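Local coordinates for protein immunoreactive 84kD antigen PG93 (Porphyromonas gingivalis, PDB 5M11) that serves as an essential cell-surface component of the type IX secretion system and binds zinc and calcium ions, at residues H20-A25 with A284-L290; C247-I252 with Q263-V269; I533-A537 with T589-I593; P686-T690 with K721-R725; A733-V739 with L751-I757. All coordinates share one frame. Numbering follows the deposited sequence.

Interaction 1. Residues H20-A25 with A284-L290; sequences HKTEKA and ALGEEGL. With PEG (di(hydroxyethyl)ether), chain Q.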
# COMPACT_ATOMS: atom_id res chain seq x y z
N HIS A 20 6.08 -11.90 -0.23
CA HIS A 20 7.52 -11.71 -0.42
C HIS A 20 8.36 -11.99 0.93
O HIS A 20 8.36 -13.13 1.42
CB HIS A 20 7.76 -10.30 -1.06
CG HIS A 20 9.17 -9.85 -1.32
ND1 HIS A 20 10.23 -10.74 -1.39
CD2 HIS A 20 9.64 -8.59 -1.51
CE1 HIS A 20 11.30 -10.00 -1.59
NE2 HIS A 20 11.00 -8.70 -1.67
N LYS A 21 9.05 -10.96 1.50
CA LYS A 21 10.01 -11.02 2.61
C LYS A 21 9.41 -11.41 3.97
O LYS A 21 9.05 -10.52 4.74
CB LYS A 21 10.72 -9.65 2.72
CG LYS A 21 12.03 -9.64 3.50
CD LYS A 21 12.50 -8.21 3.66
CE LYS A 21 13.58 -8.04 4.69
NZ LYS A 21 13.66 -6.62 5.15
N THR A 22 9.40 -12.73 4.31
CA THR A 22 8.88 -13.26 5.58
C THR A 22 9.87 -12.89 6.69
O THR A 22 10.96 -13.46 6.79
CB THR A 22 8.58 -14.77 5.46
OG1 THR A 22 7.55 -14.91 4.49
CG2 THR A 22 8.12 -15.42 6.76
N GLU A 23 9.49 -11.89 7.50
CA GLU A 23 10.31 -11.33 8.56
C GLU A 23 10.02 -11.95 9.94
O GLU A 23 10.81 -11.73 10.85
CB GLU A 23 10.12 -9.81 8.59
CG GLU A 23 10.80 -9.10 7.43
CD GLU A 23 10.27 -7.74 7.03
OE1 GLU A 23 9.03 -7.56 7.00
OE2 GLU A 23 11.10 -6.87 6.67
N LYS A 24 8.91 -12.70 10.08
CA LYS A 24 8.49 -13.32 11.35
C LYS A 24 7.74 -14.63 11.12
O LYS A 24 7.15 -14.82 10.05
CB LYS A 24 7.61 -12.35 12.16
CG LYS A 24 8.39 -11.55 13.19
CD LYS A 24 8.34 -10.07 12.91
CE LYS A 24 9.25 -9.30 13.82
NZ LYS A 24 9.43 -7.91 13.31
N ALA A 25 7.77 -15.54 12.13
CA ALA A 25 7.17 -16.87 12.11
C ALA A 25 6.79 -17.31 13.52
O ALA A 25 7.56 -17.09 14.46
CB ALA A 25 8.15 -17.87 11.52
N ALA A 284 11.96 -18.09 9.42
CA ALA A 284 11.66 -16.98 8.51
C ALA A 284 12.99 -16.57 7.86
O ALA A 284 13.92 -16.13 8.55
CB ALA A 284 11.02 -15.81 9.25
N LEU A 285 13.13 -16.84 6.56
CA LEU A 285 14.37 -16.58 5.84
C LEU A 285 14.28 -15.31 5.02
O LEU A 285 15.19 -14.99 4.26
CB LEU A 285 14.72 -17.80 4.97
CG LEU A 285 15.05 -19.06 5.79
CD1 LEU A 285 14.83 -20.30 4.99
CD2 LEU A 285 16.45 -19.02 6.31
N GLY A 286 13.20 -14.57 5.23
CA GLY A 286 12.96 -13.30 4.57
C GLY A 286 12.69 -13.43 3.09
O GLY A 286 11.67 -13.99 2.68
N GLU A 287 13.65 -12.93 2.28
CA GLU A 287 13.55 -12.87 0.82
C GLU A 287 13.30 -14.27 0.20
O GLU A 287 12.83 -14.35 -0.94
CB GLU A 287 14.79 -12.18 0.23
CG GLU A 287 14.49 -10.87 -0.51
CD GLU A 287 14.43 -9.59 0.30
OE1 GLU A 287 15.38 -9.32 1.07
OE2 GLU A 287 13.47 -8.81 0.10
N GLU A 288 13.55 -15.34 0.98
CA GLU A 288 13.26 -16.71 0.58
C GLU A 288 11.84 -17.03 1.01
O GLU A 288 11.03 -17.43 0.18
CB GLU A 288 14.28 -17.70 1.18
CG GLU A 288 14.19 -19.13 0.65
CD GLU A 288 13.10 -20.05 1.19
OE1 GLU A 288 12.42 -19.70 2.18
OE2 GLU A 288 12.94 -21.15 0.60
N GLY A 289 11.56 -16.87 2.30
CA GLY A 289 10.26 -17.15 2.90
C GLY A 289 10.36 -18.06 4.10
O GLY A 289 11.30 -17.96 4.90
N LEU A 290 9.39 -18.98 4.24
CA LEU A 290 9.36 -19.91 5.36
C LEU A 290 10.10 -21.19 5.05
O LEU A 290 10.38 -21.49 3.88
CB LEU A 290 7.91 -20.23 5.76
CG LEU A 290 7.18 -19.18 6.57
CD1 LEU A 290 5.71 -19.22 6.25
CD2 LEU A 290 7.41 -19.37 8.07
C1 PEG Q . 13.49 -5.54 -1.40
O1 PEG Q . 12.78 -6.13 -0.33
C2 PEG Q . 14.16 -6.56 -2.26
O2 PEG Q . 13.23 -7.53 -2.73
C3 PEG Q . 13.22 -7.65 -4.15
C4 PEG Q . 13.11 -9.09 -4.57
O4 PEG Q . 11.80 -9.61 -4.42
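The first and last blades of the amino-terminal seven-bladed beta-propeller meet here: residues 20-25 lead into strand 22-27, the first strand of its blade, while residues 284-290 form the turn between the two middle strands of the last blade. Backbone hydrogen bonding is confined to a single antiparallel bridge, in which Thr22 N donates to Gly286 O at 3.1 Å and Gly286 N returns a weak bond to Thr22 O at 2.9 Å. A CA-H...O contact from Lys21 CA to Gly286 O at 3.4 Å flanks it. The turn is closed internally by Leu285 N to Gly289 O at 2.7 Å, and both Gly286 and Gly289 adopt positive phi. Apolar packing follows along the strand: Ala25 CB lies 3.8 Å from Leu290 CD2 and 4.2 Å from Ala284 CB, and Thr22 CG2 rests 3.9 Å from Leu290 CG, its OG1 being bound to Tyr41. Charged groups gather at the exposed end, where Lys21 NZ forms a salt bridge with Glu23 OE2 at 3.0 Å. Beside it, a diethylene glycol molecule, probably from the crystallisation liquor, links the segments: His20 NE2 donates to PEG O2 at 2.7 Å, and PEG O1 donates to Glu287 OE2 at 2.8 Å.

Interaction 2. Residues C247-I252 with Q263-V269; sequences CAENRI and QFPIADV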
# COMPACT_ATOMS: atom_id res chain seq x y z
N CYS A 247 21.06 -16.44 15.95
CA CYS A 247 21.24 -16.44 14.51
C CYS A 247 22.27 -15.44 14.13
O CYS A 247 22.10 -14.23 14.29
CB CYS A 247 19.92 -16.20 13.81
SG CYS A 247 18.61 -17.29 14.39
N ALA A 248 23.39 -16.00 13.71
CA ALA A 248 24.59 -15.34 13.24
C ALA A 248 24.58 -15.35 11.72
O ALA A 248 23.70 -15.97 11.12
CB ALA A 248 25.80 -16.09 13.76
N GLU A 249 25.55 -14.67 11.09
CA GLU A 249 25.64 -14.71 9.64
C GLU A 249 26.23 -16.05 9.23
O GLU A 249 27.33 -16.39 9.67
CB GLU A 249 26.47 -13.54 9.11
CG GLU A 249 25.62 -12.39 8.61
CD GLU A 249 26.40 -11.38 7.79
OE1 GLU A 249 26.59 -11.62 6.57
OE2 GLU A 249 26.84 -10.36 8.36
N ASN A 250 25.44 -16.84 8.48
CA ASN A 250 25.70 -18.17 7.87
C ASN A 250 25.29 -19.36 8.78
O ASN A 250 25.08 -20.45 8.24
CB ASN A 250 27.15 -18.36 7.33
CG ASN A 250 28.24 -18.74 8.30
OD1 ASN A 250 28.27 -19.83 8.87
ND2 ASN A 250 29.25 -17.88 8.41
N ARG A 251 25.15 -19.19 10.11
CA ARG A 251 24.75 -20.31 10.96
C ARG A 251 23.86 -19.89 12.15
O ARG A 251 23.83 -18.71 12.52
CB ARG A 251 25.98 -21.10 11.45
CG ARG A 251 26.78 -20.48 12.59
CD ARG A 251 27.83 -19.47 12.14
NE ARG A 251 28.49 -18.86 13.29
CZ ARG A 251 28.99 -17.62 13.32
NH1 ARG A 251 28.91 -16.84 12.25
NH2 ARG A 251 29.56 -17.16 14.42
N ILE A 252 23.11 -20.86 12.71
CA ILE A 252 22.22 -20.72 13.89
C ILE A 252 22.81 -21.54 15.03
O ILE A 252 23.48 -22.56 14.78
CB ILE A 252 20.74 -21.17 13.61
CG1 ILE A 252 20.00 -20.25 12.65
CG2 ILE A 252 19.92 -21.34 14.90
CD1 ILE A 252 18.66 -20.87 12.24
N GLN A 263 24.39 -26.55 16.39
CA GLN A 263 24.66 -25.59 15.33
C GLN A 263 24.02 -26.06 14.01
O GLN A 263 24.01 -27.26 13.70
CB GLN A 263 26.17 -25.42 15.18
CG GLN A 263 26.60 -24.04 14.71
CD GLN A 263 28.08 -23.99 14.41
OE1 GLN A 263 28.93 -24.36 15.23
NE2 GLN A 263 28.41 -23.52 13.21
N PHE A 264 23.47 -25.10 13.24
CA PHE A 264 22.84 -25.36 11.95
C PHE A 264 23.33 -24.35 10.91
O PHE A 264 23.24 -23.14 11.16
CB PHE A 264 21.31 -25.28 12.05
CG PHE A 264 20.67 -26.25 13.00
CD1 PHE A 264 20.39 -27.55 12.61
CD2 PHE A 264 20.29 -25.85 14.27
CE1 PHE A 264 19.77 -28.45 13.48
CE2 PHE A 264 19.67 -26.74 15.14
CZ PHE A 264 19.40 -28.04 14.74
N PRO A 265 23.78 -24.79 9.72
CA PRO A 265 24.20 -23.81 8.70
C PRO A 265 22.99 -23.15 7.99
O PRO A 265 22.70 -23.45 6.82
CB PRO A 265 25.06 -24.64 7.76
CG PRO A 265 24.53 -26.01 7.87
CD PRO A 265 23.93 -26.18 9.23
N ILE A 266 22.29 -22.25 8.69
CA ILE A 266 21.15 -21.51 8.14
C ILE A 266 21.49 -20.02 8.20
O ILE A 266 21.57 -19.45 9.30
CB ILE A 266 19.76 -21.79 8.80
CG1 ILE A 266 19.59 -23.23 9.36
CG2 ILE A 266 18.63 -21.43 7.84
CD1 ILE A 266 19.48 -24.38 8.36
N ALA A 267 21.65 -19.40 7.03
CA ALA A 267 21.95 -17.99 6.87
C ALA A 267 20.68 -17.12 6.86
O ALA A 267 19.59 -17.62 6.59
CB ALA A 267 22.72 -17.77 5.58
N ASP A 268 20.86 -15.81 7.13
CA ASP A 268 19.86 -14.75 7.09
C ASP A 268 18.51 -15.23 7.65
O ASP A 268 17.57 -15.50 6.88
CB ASP A 268 19.72 -14.19 5.65
CG ASP A 268 21.03 -13.83 4.93
OD1 ASP A 268 21.89 -13.16 5.56
OD2 ASP A 268 21.15 -14.13 3.72
N VAL A 269 18.44 -15.37 8.98
CA VAL A 269 17.25 -15.83 9.71
C VAL A 269 16.70 -14.63 10.48
O VAL A 269 17.41 -14.06 11.31
CB VAL A 269 17.56 -17.04 10.62
CG1 VAL A 269 16.31 -17.47 11.39
CG2 VAL A 269 18.13 -18.21 9.81
O HOH W 1 24.39 -11.82 5.03
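Ile252 is the main protrusion of this contact. Its CD1 drops into a hollow lined by Ile266 CB at 3.7 Å and Val269 CG2 at 3.6 Å, while its CB meets Phe264 CB at 4.4 Å. Next to this pocket, Cys247 SG fits against Val269 CG1 at 3.8 Å. The chain of 263-269 can curve around Ile252 because Pro265 centres an inverse gamma turn, with Ile266 N bonded to Phe264 O at 2.8 Å. Farther along, the 247-252 backbone comes close, and Asn250, its side chain pointing away, has CA 3.8 Å from Ala267 CB. One antiparallel bridge fixes the fit: Ile252 N to Phe264 O is 2.8 Å and Phe264 N to Ile252 O is 3.0 Å. A water spans the open rim from Glu249 OE1 to Asp268 OD1. In the sixth blade of the first beta-propeller, the contact thus sets the turn between strands 244-247 and 252-256 against the chain leaving outermost strand 260-264 for strand 271-273 of the next blade.

Interaction 3. Residues I533-A537 with T589-I593; sequences IYAMA and TVTDI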
# COMPACT_ATOMS: atom_id res chain seq x y z
N ILE A 533 2.03 20.95 -11.17
CA ILE A 533 0.96 20.15 -11.79
C ILE A 533 1.37 18.69 -11.67
O ILE A 533 2.42 18.31 -12.20
CB ILE A 533 0.70 20.55 -13.27
CG1 ILE A 533 0.41 22.06 -13.44
CG2 ILE A 533 -0.41 19.69 -13.90
CD1 ILE A 533 -0.84 22.59 -12.72
N TYR A 534 0.60 17.89 -10.93
CA TYR A 534 0.97 16.49 -10.68
C TYR A 534 0.23 15.51 -11.54
O TYR A 534 0.79 14.48 -11.88
CB TYR A 534 0.75 16.12 -9.20
CG TYR A 534 1.46 17.01 -8.20
CD1 TYR A 534 2.85 16.99 -8.09
CD2 TYR A 534 0.75 17.82 -7.34
CE1 TYR A 534 3.51 17.79 -7.16
CE2 TYR A 534 1.40 18.64 -6.41
CZ TYR A 534 2.78 18.62 -6.32
OH TYR A 534 3.43 19.42 -5.42
N ALA A 535 -1.03 15.82 -11.89
CA ALA A 535 -1.89 14.95 -12.67
C ALA A 535 -2.60 15.69 -13.78
O ALA A 535 -2.86 16.88 -13.63
CB ALA A 535 -2.92 14.31 -11.75
N MET A 536 -2.95 14.98 -14.88
CA MET A 536 -3.67 15.45 -16.09
C MET A 536 -4.56 14.35 -16.67
O MET A 536 -4.11 13.21 -16.75
CB MET A 536 -2.69 15.86 -17.18
CG MET A 536 -1.96 17.11 -16.88
SD MET A 536 -0.74 17.37 -18.16
CE MET A 536 -0.17 18.83 -17.63
N ALA A 537 -5.79 14.69 -17.10
CA ALA A 537 -6.72 13.71 -17.66
C ALA A 537 -7.63 14.33 -18.68
O ALA A 537 -8.17 15.40 -18.41
CB ALA A 537 -7.57 13.10 -16.56
N THR A 589 -3.30 18.56 -2.19
CA THR A 589 -2.38 18.08 -3.23
C THR A 589 -3.00 16.87 -3.94
O THR A 589 -3.21 15.82 -3.33
CB THR A 589 -1.00 17.81 -2.62
OG1 THR A 589 -0.48 19.05 -2.16
CG2 THR A 589 -0.04 17.18 -3.60
N VAL A 590 -3.34 17.05 -5.23
CA VAL A 590 -3.96 16.04 -6.10
C VAL A 590 -2.83 15.31 -6.86
O VAL A 590 -2.09 15.93 -7.63
CB VAL A 590 -5.05 16.66 -7.04
CG1 VAL A 590 -5.50 15.67 -8.12
CG2 VAL A 590 -6.24 17.16 -6.25
N THR A 591 -2.73 13.98 -6.64
CA THR A 591 -1.70 13.10 -7.20
C THR A 591 -2.17 12.42 -8.51
O THR A 591 -1.36 12.26 -9.43
CB THR A 591 -1.30 12.06 -6.15
OG1 THR A 591 -2.48 11.39 -5.73
CG2 THR A 591 -0.65 12.69 -4.93
N ASP A 592 -3.46 12.00 -8.60
CA ASP A 592 -3.98 11.37 -9.82
C ASP A 592 -5.44 11.68 -10.07
O ASP A 592 -6.19 12.02 -9.14
CB ASP A 592 -3.76 9.84 -9.84
CG ASP A 592 -3.40 9.27 -11.22
OD1 ASP A 592 -3.33 10.07 -12.19
OD2 ASP A 592 -3.14 8.05 -11.32
N ILE A 593 -5.83 11.60 -11.36
CA ILE A 593 -7.19 11.81 -11.88
C ILE A 593 -7.46 10.72 -12.93
O ILE A 593 -6.64 10.49 -13.82
CB ILE A 593 -7.47 13.26 -12.45
CG1 ILE A 593 -6.98 14.37 -11.50
CG2 ILE A 593 -8.96 13.47 -12.78
CD1 ILE A 593 -6.47 15.58 -12.17
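Tyr534 turns its side chain toward the neighbouring strand: its CB lies 3.3 Å from Val590 O, and its CE2 is 3.5 Å from Thr589 CG2. With Ala535 it forms a classic beta bulge opposite Gly547, so both residues point toward 589-593. Ala535 nestles its methyl close to the facing backbone, CB standing 3.5 Å from Thr591 O and 3.7 Å from Asp592 CA, and Ile593 CD1 reaches to within 3.8 Å of the same CB. Met536 points away, and Ala537 closes the row with CB 4.0 Å from Ile593 CG2. The strands run in roughly the same direction, 32° apart and 5.2 Å at closest approach, yet they share no hydrogen bonds; 533-537 pairs with strand 544-548, Thr589 with Gln606, and Val590 bonds across to Ser548 of the adjoining blade. A matching bulge occurs at Thr591 and Asp592 opposite Ala604. Asp592, a zinc ligand in a structure of this protein though that ion is not bound to this chain here, has its OD2 bonded to Leu639 N. Innermost first strands of successive blades set side by side are characteristic of a beta-propeller, here the second of the chain.

Interaction 4. Residues P686-T690 with K721-R725; sequences PDGVT and KWNAR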
# COMPACT_ATOMS: atom_id res chain seq x y z
N PRO A 686 -33.58 1.81 12.77
CA PRO A 686 -34.01 3.19 12.48
C PRO A 686 -33.46 3.81 11.19
O PRO A 686 -34.25 4.36 10.43
CB PRO A 686 -33.54 3.98 13.71
CG PRO A 686 -32.98 2.96 14.67
CD PRO A 686 -32.57 1.80 13.84
N ASP A 687 -32.13 3.72 10.95
CA ASP A 687 -31.41 4.34 9.82
C ASP A 687 -32.18 4.34 8.43
O ASP A 687 -32.08 5.34 7.72
CB ASP A 687 -30.02 3.69 9.67
CG ASP A 687 -29.08 3.93 10.85
OD1 ASP A 687 -29.54 3.86 12.02
OD2 ASP A 687 -27.86 4.16 10.60
N GLY A 688 -32.94 3.28 8.11
CA GLY A 688 -33.70 3.17 6.86
C GLY A 688 -33.35 1.95 6.02
O GLY A 688 -32.99 0.91 6.57
N VAL A 689 -33.45 2.06 4.66
CA VAL A 689 -33.11 0.95 3.74
C VAL A 689 -31.95 1.32 2.79
O VAL A 689 -31.74 2.50 2.49
CB VAL A 689 -34.29 0.36 2.92
CG1 VAL A 689 -35.34 -0.26 3.82
CG2 VAL A 689 -34.91 1.39 1.98
N THR A 690 -31.22 0.29 2.32
CA THR A 690 -30.12 0.41 1.37
C THR A 690 -30.40 -0.44 0.13
O THR A 690 -30.60 -1.66 0.25
CB THR A 690 -28.78 0.02 2.02
OG1 THR A 690 -28.58 0.84 3.17
CG2 THR A 690 -27.57 0.14 1.06
N LYS A 721 -29.28 4.89 -0.98
CA LYS A 721 -29.91 4.76 0.34
C LYS A 721 -31.19 5.61 0.43
O LYS A 721 -31.29 6.67 -0.21
CB LYS A 721 -28.94 5.11 1.48
CG LYS A 721 -27.86 4.05 1.68
CD LYS A 721 -26.97 4.30 2.90
CE LYS A 721 -25.73 3.42 2.91
NZ LYS A 721 -25.97 2.06 3.46
N TRP A 722 -32.16 5.11 1.20
CA TRP A 722 -33.43 5.79 1.46
C TRP A 722 -33.68 5.84 2.96
O TRP A 722 -33.59 4.82 3.64
CB TRP A 722 -34.59 5.10 0.71
CG TRP A 722 -35.91 5.82 0.83
CD1 TRP A 722 -36.13 7.16 0.67
CD2 TRP A 722 -37.20 5.23 1.05
NE1 TRP A 722 -37.47 7.44 0.82
CE2 TRP A 722 -38.15 6.27 1.06
CE3 TRP A 722 -37.65 3.91 1.25
CZ2 TRP A 722 -39.51 6.05 1.27
CZ3 TRP A 722 -39.00 3.68 1.44
CH2 TRP A 722 -39.92 4.74 1.45
N ASN A 723 -33.99 7.05 3.47
CA ASN A 723 -34.29 7.34 4.89
C ASN A 723 -35.60 6.66 5.37
O ASN A 723 -35.84 6.60 6.57
CB ASN A 723 -34.35 8.87 5.15
CG ASN A 723 -35.27 9.64 4.22
OD1 ASN A 723 -36.44 9.91 4.54
ND2 ASN A 723 -34.76 10.05 3.07
N ALA A 724 -36.44 6.17 4.40
CA ALA A 724 -37.71 5.45 4.55
C ALA A 724 -38.79 6.24 5.31
O ALA A 724 -39.72 5.65 5.85
CB ALA A 724 -37.49 4.09 5.20
N ARG A 725 -38.68 7.58 5.28
CA ARG A 725 -39.59 8.52 5.94
C ARG A 725 -40.27 9.45 4.91
O ARG A 725 -39.79 9.59 3.78
CB ARG A 725 -38.83 9.37 7.00
CG ARG A 725 -38.05 8.55 8.04
CD ARG A 725 -37.11 9.38 8.90
NE ARG A 725 -36.04 10.03 8.13
CZ ARG A 725 -35.13 10.84 8.66
NH1 ARG A 725 -35.15 11.13 9.96
NH2 ARG A 725 -34.19 11.38 7.89
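Val689 and Trp722 form the hydrogen-bonded pair of a short antiparallel ladder, with Val689 N to Trp722 O and Trp722 N to Val689 O both at 2.9 Å. Both side chains leave the same face of the sheet, where rotamers decide how they meet. Val689, in m, sets CG2 against the edge of the indole, 3.8 Å from Trp722 CE3, while the t rotamer of Trp722 carries the ring along the sheet toward Tyr711 and Phe754. On the other face, Thr690 and Lys721 make the non-hydrogen-bonded pair. The lysine chain runs extended through chi2 and chi3, then bends at chi4 (-83°), which allows Lys721 NZ to donate to Thr690 OG1 at 2.9 Å. Gly688 precedes the ladder at phi/psi 122/-148; a CB there would lie 2.4 Å from Trp722 O, so the absence of a side chain permits the close approach. Past the strand, Ala724 adopts left-handed helical angles and turns CB toward Gly688 CA at 4.2 Å, and Asn723, with chi1 in p, takes a weak bond from Arg725 N to its OD1 at 3.3 Å. Strands 675-677, 689-692 and 720-722 make one sheet of the C-terminal domain, whose two packed antiparallel sheets are consistent with an immunoglobulin-like beta-sandwich.

Interaction 5. Residues A733-V739 with L751-I757; sequences ASGVYAV and LIRFAVI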
# COMPACT_ATOMS: atom_id res chain seq x y z
N ALA A 733 -45.60 4.84 6.16
CA ALA A 733 -46.57 3.83 6.61
C ALA A 733 -46.15 2.37 6.28
O ALA A 733 -45.25 2.13 5.48
CB ALA A 733 -47.92 4.12 5.99
N SER A 734 -46.82 1.39 6.92
CA SER A 734 -46.57 -0.03 6.65
C SER A 734 -47.04 -0.36 5.23
O SER A 734 -47.83 0.40 4.65
CB SER A 734 -47.27 -0.91 7.67
OG SER A 734 -46.83 -0.61 8.98
N GLY A 735 -46.54 -1.45 4.67
CA GLY A 735 -46.91 -1.87 3.33
C GLY A 735 -45.76 -2.42 2.52
O GLY A 735 -44.65 -2.57 3.04
N VAL A 736 -46.05 -2.73 1.25
CA VAL A 736 -45.09 -3.27 0.30
C VAL A 736 -44.72 -2.15 -0.65
O VAL A 736 -45.59 -1.58 -1.31
CB VAL A 736 -45.62 -4.54 -0.41
CG1 VAL A 736 -44.86 -4.83 -1.69
CG2 VAL A 736 -45.55 -5.74 0.53
N TYR A 737 -43.44 -1.81 -0.66
CA TYR A 737 -42.91 -0.74 -1.50
C TYR A 737 -42.10 -1.36 -2.62
O TYR A 737 -41.75 -2.55 -2.54
CB TYR A 737 -42.11 0.27 -0.63
CG TYR A 737 -43.00 0.99 0.36
CD1 TYR A 737 -43.64 2.17 0.03
CD2 TYR A 737 -43.29 0.42 1.61
CE1 TYR A 737 -44.51 2.80 0.91
CE2 TYR A 737 -44.17 1.03 2.49
CZ TYR A 737 -44.78 2.22 2.13
OH TYR A 737 -45.65 2.85 2.99
N ALA A 738 -41.87 -0.60 -3.70
CA ALA A 738 -41.17 -1.14 -4.86
C ALA A 738 -40.09 -0.22 -5.33
O ALA A 738 -40.23 1.00 -5.31
CB ALA A 738 -42.15 -1.39 -5.98
N VAL A 739 -39.00 -0.84 -5.78
CA VAL A 739 -37.80 -0.21 -6.31
C VAL A 739 -37.71 -0.57 -7.79
O VAL A 739 -37.54 -1.75 -8.15
CB VAL A 739 -36.56 -0.67 -5.49
CG1 VAL A 739 -35.30 0.02 -5.96
CG2 VAL A 739 -36.78 -0.44 -4.00
N LEU A 751 -37.54 -4.68 -11.38
CA LEU A 751 -38.55 -4.34 -10.41
C LEU A 751 -38.42 -5.28 -9.23
O LEU A 751 -38.61 -6.49 -9.37
CB LEU A 751 -39.95 -4.37 -11.03
CG LEU A 751 -41.13 -3.93 -10.15
CD1 LEU A 751 -40.91 -2.55 -9.54
CD2 LEU A 751 -42.42 -3.97 -10.95
N ILE A 752 -38.01 -4.72 -8.09
CA ILE A 752 -37.83 -5.49 -6.86
C ILE A 752 -38.69 -4.84 -5.74
O ILE A 752 -38.90 -3.63 -5.74
CB ILE A 752 -36.33 -5.65 -6.48
CG1 ILE A 752 -35.69 -4.33 -6.02
CG2 ILE A 752 -35.53 -6.30 -7.63
CD1 ILE A 752 -34.60 -4.54 -5.04
N ARG A 753 -39.21 -5.67 -4.84
CA ARG A 753 -40.09 -5.19 -3.77
C ARG A 753 -39.52 -5.50 -2.39
O ARG A 753 -38.81 -6.50 -2.22
CB ARG A 753 -41.48 -5.81 -3.92
CG ARG A 753 -42.27 -5.32 -5.12
CD ARG A 753 -43.31 -6.34 -5.53
NE ARG A 753 -44.34 -5.77 -6.41
CZ ARG A 753 -45.59 -5.48 -6.03
NH1 ARG A 753 -45.98 -5.71 -4.78
NH2 ARG A 753 -46.45 -4.97 -6.90
N PHE A 754 -39.85 -4.64 -1.39
CA PHE A 754 -39.46 -4.79 0.02
C PHE A 754 -40.63 -4.35 0.92
O PHE A 754 -41.44 -3.50 0.53
CB PHE A 754 -38.17 -4.02 0.36
CG PHE A 754 -38.33 -2.53 0.45
CD1 PHE A 754 -38.63 -1.91 1.66
CD2 PHE A 754 -38.19 -1.73 -0.68
CE1 PHE A 754 -38.80 -0.53 1.73
CE2 PHE A 754 -38.32 -0.34 -0.60
CZ PHE A 754 -38.63 0.25 0.60
N ALA A 755 -40.70 -4.92 2.13
CA ALA A 755 -41.79 -4.63 3.05
C ALA A 755 -41.39 -3.73 4.22
O ALA A 755 -40.28 -3.85 4.76
CB ALA A 755 -42.35 -5.93 3.58
N VAL A 756 -42.32 -2.82 4.61
CA VAL A 756 -42.27 -1.96 5.79
C VAL A 756 -43.32 -2.55 6.74
O VAL A 756 -44.48 -2.67 6.35
CB VAL A 756 -42.49 -0.45 5.51
CG1 VAL A 756 -42.71 0.32 6.81
CG2 VAL A 756 -41.31 0.15 4.74
N ILE A 757 -42.90 -3.00 7.94
CA ILE A 757 -43.80 -3.67 8.89
C ILE A 757 -43.84 -2.95 10.24
O ILE A 757 -42.81 -2.43 10.69
CB ILE A 757 -43.46 -5.18 9.06
CG1 ILE A 757 -42.01 -5.42 9.56
CG2 ILE A 757 -43.73 -5.95 7.77
CD1 ILE A 757 -41.83 -6.73 10.34
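This is a beta-hairpin contact, joining strands 735-742 and 749-756 at the carboxyl end of the chain. Three hydrogen-bonded pairs hold the ladder. Gly735 N to Val756 O is 2.9 Å and Val756 N to Gly735 O 2.8 Å; Tyr737 N to Phe754 O is 2.9 Å and Phe754 N to Tyr737 O 3.0 Å; Val739 N to Ile752 O is 2.8 Å and Ile752 N to Val739 O 3.0 Å. The short strand segments lie 4.6 Å apart at 149°. The hairpin belongs to the four-stranded sheet of the C-terminal domain, whose two-sheet layout is consistent with an immunoglobulin-like sandwich, and the face bearing Tyr737, Val739, Ile752, Phe754 and Val756 includes the residues that meet Val676, Val689 and Ile691 of the opposing sheet. There Tyr737 CB sits over the Phe754 ring in a CH-pi contact, 4.0 Å from the centroid, and Val739 CG2 approaches the ring edge at 3.7 Å from Phe754 CE2. Tyr737 CD2 touches Val756 CG2 at 3.7 Å. On the other face, Ala738 CB meets Leu751 CD1 at 3.9 Å, and Val736 CG1 lies 3.4 Å from Arg753 NH1. Near the start, Tyr737 OH donates to Ala733 O at 2.6 Å.

The five contacts sample three domains in chain order: two beta-propellers and a C-terminal beta-sandwich. Interaction 2 is nested within the chain loop closed by interaction 1; both belong to the first propeller, their centres are 14 Å apart, and they touch where Leu285 CD2 lies 3.6 Å from Ile266 CG2. Interaction 3 sits in the second propeller, its centre about 36 Å from those of interactions 1 and 4. Interactions 4 and 5 share the terminal domain, with centres 12 Å apart; they come from its two sheets and meet through Trp722 CZ3 and Phe754 CZ at 3.6 Å. The separation, reaching 68 Å between interactions 2 and 5, reflects an elongated multidomain surface protein.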